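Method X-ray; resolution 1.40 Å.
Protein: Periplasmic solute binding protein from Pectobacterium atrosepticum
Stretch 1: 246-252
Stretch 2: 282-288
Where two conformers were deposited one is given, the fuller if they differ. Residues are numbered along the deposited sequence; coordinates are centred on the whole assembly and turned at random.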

# COMPACT_ATOMS: atom_id res chain seq x y z
N MET A 246 1.22 11.59 7.26
CA MET A 246 1.75 10.35 6.70
C MET A 246 1.31 10.23 5.25
O MET A 246 0.21 10.65 4.89
N TYR A 247 2.18 9.64 4.43
CA TYR A 247 1.90 9.35 3.03
C TYR A 247 1.55 7.88 2.93
O TYR A 247 2.41 7.03 2.73
N LEU A 248 0.26 7.58 3.07
CA LEU A 248 -0.21 6.20 3.24
C LEU A 248 -0.97 5.72 2.03
O LEU A 248 -1.63 6.51 1.35
N TRP A 249 -0.96 4.41 1.81
CA TRP A 249 -2.02 3.81 0.99
C TRP A 249 -3.34 4.10 1.71
O TRP A 249 -3.43 3.94 2.93
N ASP A 250 -4.40 4.46 0.98
CA ASP A 250 -5.67 4.72 1.70
C ASP A 250 -6.18 3.48 2.45
O ASP A 250 -6.89 3.60 3.44
N SER A 251 -5.75 2.29 2.01
CA SER A 251 -6.08 1.02 2.68
C SER A 251 -5.41 0.87 4.06
O SER A 251 -5.74 -0.05 4.82
N ALA A 252 -4.48 1.76 4.38
CA ALA A 252 -3.81 1.76 5.69
C ALA A 252 -4.36 2.80 6.66
O ALA A 252 -3.95 2.87 7.81
N LEU A 282 0.13 10.15 -9.70
CA LEU A 282 -0.84 9.42 -8.87
C LEU A 282 -0.47 7.96 -8.84
O LEU A 282 -0.27 7.33 -9.87
N THR A 283 -0.39 7.43 -7.64
CA THR A 283 0.21 6.10 -7.42
C THR A 283 -0.84 5.19 -6.81
O THR A 283 -1.29 5.40 -5.69
N SER A 284 -1.24 4.19 -7.59
CA SER A 284 -2.31 3.28 -7.23
C SER A 284 -1.97 1.84 -7.53
O SER A 284 -1.20 1.54 -8.45
N LYS A 285 -2.60 0.94 -6.77
CA LYS A 285 -2.46 -0.51 -6.98
C LYS A 285 -3.56 -1.22 -6.23
O LYS A 285 -4.25 -0.61 -5.41
N PRO A 286 -3.75 -2.51 -6.49
CA PRO A 286 -4.66 -3.26 -5.61
C PRO A 286 -4.17 -3.26 -4.19
O PRO A 286 -2.98 -3.48 -3.95
N SER A 287 -5.06 -3.06 -3.23
CA SER A 287 -4.63 -3.12 -1.83
C SER A 287 -4.22 -4.53 -1.42
O SER A 287 -3.39 -4.71 -0.54
N SER A 288 -4.85 -5.50 -2.07
CA SER A 288 -4.64 -6.93 -1.89
C SER A 288 -5.54 -7.64 -2.89
O SER A 288 -6.47 -7.02 -3.44

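The contact between the two stretches is small, burying 275 Å² summed over both sides, and it is organised around one aromatic side chain. No hydrogen bond crosses it, so the evidence for packing rests on van der Waals distances and on the placement of atoms around the Trp 249 ring. End to end, the touching segments run 34° apart, and in the nearest CA pair, CA of Ser 251 lies 6.3 Å from CA of Ser 287.

Aromatic contacts come first. Trp 249, at the end of its strand, points its CA-to-CB bond toward the second stretch. With chi1 at -67° (m) and chi2 at 115°, its indole reaches three successive residues and has 97 Å² covered, the largest share of any residue here. Lys 285 also points toward its partner; chi1 is p and chi2 to chi4 are all t, so the chain is extended beyond CB and its methylenes run along the indole. Its CG lies 4.0 Å from the centroid of the Trp 249 six-membered ring and 25° off the ring normal, which places it over the face and identifies a CH-pi contact. Farther along, CE of Lys 285 comes within 3.6 Å of CZ2 of Trp 249. The aliphatic part of the lysine thus does the packing, while its NZ is hydrogen-bonded elsewhere in the structure. Near the ring plane, at the edge, CA of Ser 284 stands 4.0 Å from CZ3 of Trp 249; this is a backbone contact, since the Ser 284 side chain (m) points away.

Thr 283 supplies both backbone and side-chain contacts. Its O is 3.4 Å from CZ3 of Trp 249, in an oblique position. Its side chain points toward the first stretch with chi1 m, bringing CG2 to 3.9 Å from CH2 of Trp 249, a nonpolar methyl-to-ring contact. Tyr 247 starts sideways, but its t rotamer carries the ring end nearer, leaving OH 4.2 Å from OG1 of Thr 283. That separation is too long for a hydrogen bond, and both hydroxyls have hydrogen-bonding partners outside the two stretches.

The serine pair closes the account. Ser 251 points toward and Ser 287 sideways, both with chi1 p, and their CB atoms meet at 3.7 Å. Each OG is hydrogen-bonded elsewhere in the structure; OG of Ser 251 also comes within 3.8 Å of CB of Ser 287, so the contact is not made by the two carbons alone. Within the stretches, N of Ala 252 donates to O of Trp 249 at 2.8 Å, and OG of Ser 288 donates to O of Ser 287 at 2.7 Å.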

# COMPACT_ATOMS: atom_id res chain seq x y z
CB MET A 246 1.25 9.12 7.48
CG MET A 246 1.89 8.94 8.84
SD MET A 246 3.64 8.46 8.93
CE MET A 246 3.85 8.78 10.71
CB TYR A 247 3.14 9.69 2.17
CG TYR A 247 3.04 9.48 0.69
CD1 TYR A 247 2.13 10.20 -0.08
CD2 TYR A 247 3.92 8.64 0.03
CE1 TYR A 247 2.09 10.04 -1.46
CE2 TYR A 247 3.88 8.49 -1.34
CZ TYR A 247 2.98 9.20 -2.09
OH TYR A 247 2.97 9.02 -3.47
CB LEU A 248 -1.19 6.13 4.42
CG LEU A 248 -0.64 6.51 5.77
CD1 LEU A 248 -1.75 6.53 6.81
CD2 LEU A 248 0.50 5.59 6.19
CB TRP A 249 -1.84 2.31 0.85
CG TRP A 249 -0.65 1.88 0.09
CD1 TRP A 249 0.42 1.18 0.56
CD2 TRP A 249 -0.41 2.09 -1.32
NE1 TRP A 249 1.30 0.94 -0.47
CE2 TRP A 249 0.82 1.49 -1.62
CE3 TRP A 249 -1.13 2.71 -2.35
CZ2 TRP A 249 1.37 1.52 -2.91
CZ3 TRP A 249 -0.59 2.73 -3.63
CH2 TRP A 249 0.64 2.13 -3.90
CB ASP A 250 -6.75 5.43 0.85
CG ASP A 250 -7.07 4.73 -0.45
OD1 ASP A 250 -7.47 3.54 -0.39
OD2 ASP A 250 -6.96 5.37 -1.53
CB SER A 251 -5.68 -0.15 1.77
OG SER A 251 -4.29 -0.13 1.53
CB ALA A 252 -2.32 2.04 5.50
CB LEU A 282 -2.27 9.56 -9.42
CG LEU A 282 -3.39 8.88 -8.64
CD1 LEU A 282 -3.50 9.49 -7.25
CD2 LEU A 282 -4.73 8.93 -9.37
CB THR A 283 1.44 6.23 -6.52
OG1 THR A 283 2.36 7.13 -7.15
CG2 THR A 283 2.13 4.89 -6.28
CB SER A 284 -3.61 3.63 -7.96
OG SER A 284 -3.98 4.99 -7.84
CB LYS A 285 -1.12 -1.02 -6.46
CG LYS A 285 -0.98 -1.00 -4.95
CD LYS A 285 0.26 -1.74 -4.48
CE LYS A 285 0.25 -1.94 -2.97
NZ LYS A 285 1.36 -2.84 -2.52
CB PRO A 286 -4.63 -4.68 -6.17
CG PRO A 286 -4.19 -4.52 -7.59
CD PRO A 286 -3.20 -3.39 -7.53
CB SER A 287 -5.74 -2.66 -0.89
OG SER A 287 -6.78 -3.61 -0.80
CB SER A 288 -4.95 -7.40 -0.47
OG SER A 288 -3.81 -7.26 0.39